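Local coordinates for GAF domain-containing protein (Thermoplasma acidophilum, PDB 4MN7) that probably reduces free methionine-R-sulfoxide to methionine, as a type II free methionine-R-sulfoxide reductase built on a GAF domain, at residues 26-31 and 104-109; 57-62 and 89-94. The protein carries 1 engineered substitution. One frame throughout, in Å; residues are numbered along the deposited sequence.

Contact 1: 26-31 and 104-109; sequences DWVGFY and GEIDID
Trp27 and Asp107 meet because each sets its CG anti to the backbone N (chi1 -168° and -177°), which brings the indole CZ3 to 3.6 Å from Asp107 OD2. The frame is an antiparallel pair of central strands in the GAF-domain sheet, with axes at 165°. Hydrogen-bonded pairs Trp27–Asp109, Gly29–Asp107 and Tyr31–Glu105 alternate with non-hydrogen-bonded Val28–Ile108 and Phe30–Ile106; the Glu105 N to Tyr31 O bond measures 2.7 Å. At one end Asp109 O accepts from both Asp26 N (2.8 Å) and Trp27 N (3.2 Å), a classic beta bulge.

The two faces differ in chemistry. Val28, Phe30, Ile106 and Ile108 form an apolar side: Val28 and Phe30 pack on Cys15 of helix 2-21, while Ile108 touches Ile92 of the adjacent strand 90-98. Ile106 CG1 makes a CH-pi contact over the Phe30 ring, 4.1 Å from its centroid. Trp27, Tyr31, Glu105, Asp107 and Asp109 line the other face, and Glu105 and Asp107 touch helix 59-66. Here Trp27 NE1 bonds to Glu46 O, Asp109 OD2 to Thr88 OG1, and Tyr31 OH to His50 O. A water also donates to Tyr31 OH at 3.1 Å and, weakly, to Asp107 OD2 at 3.4 Å.

Contact 2: 57-62 and 89-94; sequences DGLCSL and QSEIVV
Leu59 and Cys60, in the first turn of helix 59-66, rest on Glu91 and Val93 of strand 90-98, so the contact is a helix start laid on one face of the GAF-domain sheet. Glu91 and Val93 are two apart in the strand, and both CB atoms are directed at the helix, whereas those of Ser90 and Ile92 leave from the other face. The area buried is small, 205 Å² in total, and no hydrogen bond crosses.

The apolar part centres on Val93. Both its methyls bear on the Leu59 carbonyl, CG2 at 3.8 Å from Leu59 O, so the valine tip meets main chain as well as side chain. CG2 also lies 3.9 Å from Leu59 CB, while CG1, anti to the backbone N, comes to 4.1 Å from Cys60 CA.

The second group is van der Waals contact of the Glu91 carboxylate with Leu59 and Cys60. An extended chain, with CG anti to the backbone N (chi1 -178°), carries the carboxylate across to the helix. The two side chains of Leu59 and Glu91 cross at a slant, and Leu59 CD1 lies against the carboxylate, 3.3 Å from Glu91 OE1, a methyl-to-oxygen contact. The polar partner of OE1 lies elsewhere: it is hydrogen-bonded to Tyr81 OH, and Leu59 also touches Tyr81, which places the tyrosine beside both residues.

Backbone bonding marks the helix start and the beginning of the strand. Gly58 occupies the N-cap position, and its O accepts from Leu62 N at 3.0 Å. At the N-terminal end of 89-94, Gln89 and Ser90 both face Ser110 in a classic beta bulge. Between Cys60 and Glu91 the approach is loose, SG standing 4.1 Å from OE2.

Contact 1 joins strands 27-34 and 101-110 in the middle of the sheet; contact 2 sets helix 59-66 on strand 90-98, the neighbour of 101-110 on its other side. Their centres lie 9 Å apart. In the chain the order is 26-31, 57-62, 89-94, 104-109, so the pairing of 26-31 with 104-109 encloses both segments of contact 2. Ile106 N lies 2.8 Å from Val94 O, a probable hydrogen bond that continues the sheet. On the face covered by helix 59-66, Asp107 OD2 is 3.2 Å from Cys60 SG. The two contacts thus build adjoining parts of the face where GAF domains commonly form their ligand pocket.

Contact 1: 26-31 and 104-109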
loop_
_atom_site.group_PDB
_atom_site.type_symbol
_atom_site.label_atom_id
_atom_site.label_comp_id
_atom_site.label_asym_id
_atom_site.label_seq_id
_atom_site.Cartn_x
_atom_site.Cartn_y
_atom_site.Cartn_z
ATOM N N ASP A 26 2.528 12.123 -16.254
ATOM C CA ASP A 26 3.948 12.500 -16.319
ATOM C C ASP A 26 4.638 12.775 -14.995
ATOM O O ASP A 26 5.825 12.669 -14.934
ATOM C CB ASP A 26 4.109 13.725 -17.225
ATOM C CG ASP A 26 3.773 13.391 -18.662
ATOM O OD1 ASP A 26 4.433 12.458 -19.122
ATOM O OD2 ASP A 26 2.845 13.961 -19.267
ATOM N N TRP A 27 3.878 13.084 -13.931
ATOM C CA TRP A 27 4.389 13.307 -12.603
ATOM C C TRP A 27 3.315 12.796 -11.653
ATOM O O TRP A 27 2.151 13.092 -11.801
ATOM C CB TRP A 27 4.663 14.829 -12.365
ATOM C CG TRP A 27 5.469 15.156 -11.119
ATOM C CD1 TRP A 27 6.800 15.181 -10.994
ATOM C CD2 TRP A 27 4.943 15.411 -9.826
ATOM N NE1 TRP A 27 7.160 15.470 -9.719
ATOM C CE2 TRP A 27 6.026 15.601 -8.974
ATOM C CE3 TRP A 27 3.637 15.512 -9.308
ATOM C CZ2 TRP A 27 5.868 15.860 -7.626
ATOM C CZ3 TRP A 27 3.472 15.773 -7.955
ATOM C CH2 TRP A 27 4.579 15.970 -7.138
ATOM N N VAL A 28 3.723 11.994 -10.698
ATOM C CA VAL A 28 2.857 11.490 -9.681
ATOM C C VAL A 28 3.442 11.712 -8.311
ATOM O O VAL A 28 4.578 11.362 -8.055
ATOM C CB VAL A 28 2.598 9.989 -9.896
ATOM C CG1 VAL A 28 1.568 9.502 -8.870
ATOM C CG2 VAL A 28 2.071 9.760 -11.313
ATOM N N GLY A 29 2.645 12.285 -7.435
ATOM C CA GLY A 29 3.051 12.489 -6.054
ATOM C C GLY A 29 1.975 12.328 -5.013
ATOM O O GLY A 29 0.790 12.532 -5.280
ATOM N N PHE A 30 2.423 11.965 -3.809
ATOM C CA PHE A 30 1.608 11.952 -2.660
ATOM C C PHE A 30 2.035 13.086 -1.748
ATOM O O PHE A 30 3.209 13.131 -1.244
ATOM C CB PHE A 30 1.694 10.661 -1.873
ATOM C CG PHE A 30 0.994 9.454 -2.513
ATOM C CD1 PHE A 30 1.491 8.851 -3.645
ATOM C CD2 PHE A 30 -0.112 8.875 -1.917
ATOM C CE1 PHE A 30 0.865 7.721 -4.203
ATOM C CE2 PHE A 30 -0.700 7.731 -2.456
ATOM C CZ PHE A 30 -0.210 7.171 -3.612
ATOM N N TYR A 31 1.056 13.953 -1.496
ATOM C CA TYR A 31 1.168 14.970 -0.493
ATOM C C TYR A 31 0.379 14.554 0.703
ATOM O O TYR A 31 -0.733 14.039 0.553
ATOM C CB TYR A 31 0.621 16.305 -0.985
ATOM C CG TYR A 31 1.521 17.007 -1.970
ATOM C CD1 TYR A 31 2.528 17.863 -1.528
ATOM C CD2 TYR A 31 1.342 16.849 -3.325
ATOM C CE1 TYR A 31 3.367 18.481 -2.409
ATOM C CE2 TYR A 31 2.138 17.512 -4.227
ATOM C CZ TYR A 31 3.163 18.334 -3.756
ATOM O OH TYR A 31 3.985 18.985 -4.651
ATOM N N GLY A 104 -4.512 13.791 3.016
ATOM C CA GLY A 104 -3.524 13.942 2.002
ATOM C C GLY A 104 -4.125 13.808 0.637
ATOM O O GLY A 104 -5.327 13.963 0.451
ATOM N N GLU A 105 -3.272 13.627 -0.366
ATOM C CA GLU A 105 -3.777 13.591 -1.757
ATOM C C GLU A 105 -2.832 12.948 -2.718
ATOM O O GLU A 105 -1.616 12.853 -2.446
ATOM C CB GLU A 105 -4.065 15.039 -2.202
ATOM C CG GLU A 105 -2.809 15.885 -2.229
ATOM C CD GLU A 105 -3.122 17.378 -2.434
ATOM O OE1 GLU A 105 -4.230 17.833 -2.126
ATOM O OE2 GLU A 105 -2.290 18.044 -3.013
ATOM N N ILE A 106 -3.333 12.597 -3.884
ATOM C CA ILE A 106 -2.484 12.169 -5.002
ATOM C C ILE A 106 -2.595 13.303 -5.985
ATOM O O ILE A 106 -3.686 13.660 -6.350
ATOM C CB ILE A 106 -3.021 10.869 -5.643
ATOM C CG1 ILE A 106 -3.128 9.795 -4.583
ATOM C CG2 ILE A 106 -2.119 10.363 -6.760
ATOM C CD1 ILE A 106 -3.601 8.485 -5.089
ATOM N N ASP A 107 -1.445 13.836 -6.419
ATOM C CA ASP A 107 -1.331 14.905 -7.388
ATOM C C ASP A 107 -0.655 14.386 -8.611
ATOM O O ASP A 107 0.480 13.882 -8.543
ATOM C CB ASP A 107 -0.476 16.029 -6.770
ATOM C CG ASP A 107 -0.329 17.265 -7.659
ATOM O OD1 ASP A 107 -1.212 17.508 -8.525
ATOM O OD2 ASP A 107 0.678 18.018 -7.472
ATOM N N ILE A 108 -1.330 14.508 -9.746
ATOM C CA ILE A 108 -0.755 14.040 -11.017
ATOM C C ILE A 108 -0.816 15.122 -12.101
ATOM O O ILE A 108 -1.866 15.698 -12.374
ATOM C CB ILE A 108 -1.539 12.801 -11.512
ATOM C CG1 ILE A 108 -1.542 11.721 -10.460
ATOM C CG2 ILE A 108 -0.925 12.251 -12.770
ATOM C CD1 ILE A 108 -2.359 10.464 -10.811
ATOM N N ASP A 109 0.305 15.321 -12.774
ATOM C CA ASP A 109 0.461 16.267 -13.873
ATOM C C ASP A 109 0.566 15.448 -15.170
ATOM O O ASP A 109 1.217 14.379 -15.220
ATOM C CB ASP A 109 1.838 17.016 -13.796
ATOM C CG ASP A 109 1.886 18.101 -12.708
ATOM O OD1 ASP A 109 1.832 17.756 -11.528
ATOM O OD2 ASP A 109 2.024 19.294 -13.033
HETATM O O HOH W 1 2.441 20.797 -6.689
#

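Contact 2: 57-62 and 89-94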
loop_
_atom_site.group_PDB
_atom_site.type_symbol
_atom_site.label_atom_id
_atom_site.label_comp_id
_atom_site.label_asym_id
_atom_site.label_seq_id
_atom_site.Cartn_x
_atom_site.Cartn_y
_atom_site.Cartn_z
ATOM N N ASP A 57 -4.580 28.758 -2.459
ATOM C CA ASP A 57 -5.314 28.810 -3.742
ATOM C C ASP A 57 -5.021 27.742 -4.816
ATOM O O ASP A 57 -5.846 27.609 -5.712
ATOM C CB ASP A 57 -5.093 30.177 -4.412
ATOM C CG ASP A 57 -5.942 31.235 -3.806
ATOM O OD1 ASP A 57 -7.021 30.898 -3.285
ATOM O OD2 ASP A 57 -5.515 32.392 -3.835
ATOM N N GLY A 58 -3.880 27.026 -4.750
ATOM C CA GLY A 58 -3.525 26.026 -5.761
ATOM C C GLY A 58 -4.475 24.823 -5.825
ATOM O O GLY A 58 -5.340 24.623 -4.953
ATOM N N LEU A 59 -4.324 23.998 -6.853
ATOM C CA LEU A 59 -5.140 22.790 -6.949
ATOM C C LEU A 59 -4.806 21.820 -5.794
ATOM O O LEU A 59 -5.643 21.107 -5.300
ATOM C CB LEU A 59 -4.856 22.078 -8.246
ATOM C CG LEU A 59 -5.040 22.929 -9.492
ATOM C CD1 LEU A 59 -4.432 22.184 -10.678
ATOM C CD2 LEU A 59 -6.513 23.199 -9.713
ATOM N N CYS A 60 -3.563 21.768 -5.389
ATOM C CA CYS A 60 -3.209 20.856 -4.333
ATOM C C CYS A 60 -4.043 21.210 -3.060
ATOM O O CYS A 60 -4.551 20.339 -2.352
ATOM C CB CYS A 60 -1.723 20.907 -4.129
ATOM S SG CYS A 60 -0.790 20.063 -5.446
ATOM N N SER A 61 -4.197 22.482 -2.747
ATOM C CA SER A 61 -4.954 22.841 -1.553
ATOM C C SER A 61 -6.389 22.578 -1.741
ATOM O O SER A 61 -7.093 22.138 -0.801
ATOM C CB SER A 61 -4.846 24.361 -1.279
ATOM O OG SER A 61 -3.511 24.632 -1.114
ATOM N N LEU A 62 -6.849 22.915 -2.943
ATOM C CA LEU A 62 -8.272 22.846 -3.230
ATOM C C LEU A 62 -8.852 21.463 -2.935
ATOM O O LEU A 62 -9.931 21.380 -2.368
ATOM C CB LEU A 62 -8.608 23.321 -4.665
ATOM C CG LEU A 62 -9.984 23.902 -4.913
ATOM C CD1 LEU A 62 -10.180 25.089 -3.978
ATOM C CD2 LEU A 62 -10.167 24.330 -6.381
ATOM N N GLN A 89 0.124 20.556 -18.952
ATOM C CA GLN A 89 -1.096 21.087 -19.470
ATOM C C GLN A 89 -2.299 20.633 -18.750
ATOM O O GLN A 89 -3.329 21.234 -18.902
ATOM C CB GLN A 89 -1.248 20.669 -20.938
ATOM C CG GLN A 89 -0.188 21.367 -21.815
ATOM C CD GLN A 89 -0.423 21.167 -23.309
ATOM O OE1 GLN A 89 -1.073 21.958 -23.936
ATOM N NE2 GLN A 89 0.087 20.073 -23.853
ATOM N N SER A 90 -2.241 19.516 -18.020
ATOM C CA SER A 90 -3.408 19.172 -17.181
ATOM C C SER A 90 -2.954 18.547 -15.884
ATOM O O SER A 90 -1.843 18.022 -15.796
ATOM C CB SER A 90 -4.507 18.366 -17.930
ATOM O OG SER A 90 -4.003 17.181 -18.507
ATOM N N GLU A 91 -3.808 18.647 -14.872
ATOM C CA GLU A 91 -3.456 18.228 -13.545
ATOM C C GLU A 91 -4.716 17.816 -12.753
ATOM O O GLU A 91 -5.772 18.456 -12.846
ATOM C CB GLU A 91 -2.736 19.349 -12.804
ATOM C CG GLU A 91 -2.300 18.935 -11.382
ATOM C CD GLU A 91 -1.492 19.975 -10.658
ATOM O OE1 GLU A 91 -1.371 21.074 -11.235
ATOM O OE2 GLU A 91 -0.970 19.697 -9.550
ATOM N N ILE A 92 -4.576 16.728 -11.984
ATOM C CA ILE A 92 -5.675 16.190 -11.196
ATOM C C ILE A 92 -5.137 15.943 -9.813
ATOM O O ILE A 92 -3.990 15.537 -9.640
ATOM C CB ILE A 92 -6.276 14.933 -11.818
ATOM C CG1 ILE A 92 -7.559 14.549 -11.088
ATOM C CG2 ILE A 92 -5.259 13.834 -11.824
ATOM C CD1 ILE A 92 -8.301 13.385 -11.676
ATOM N N VAL A 93 -5.936 16.312 -8.839
ATOM C CA VAL A 93 -5.585 16.132 -7.457
ATOM C C VAL A 93 -6.747 15.401 -6.818
ATOM O O VAL A 93 -7.859 15.873 -6.852
ATOM C CB VAL A 93 -5.334 17.430 -6.742
ATOM C CG1 VAL A 93 -4.752 17.168 -5.351
ATOM C CG2 VAL A 93 -4.356 18.302 -7.496
ATOM N N VAL A 94 -6.454 14.260 -6.216
ATOM C CA VAL A 94 -7.484 13.371 -5.706
ATOM C C VAL A 94 -7.237 13.236 -4.234
ATOM O O VAL A 94 -6.147 12.858 -3.850
ATOM C CB VAL A 94 -7.261 12.013 -6.324
ATOM C CG1 VAL A 94 -8.200 11.012 -5.714
ATOM C CG2 VAL A 94 -7.421 12.099 -7.838
#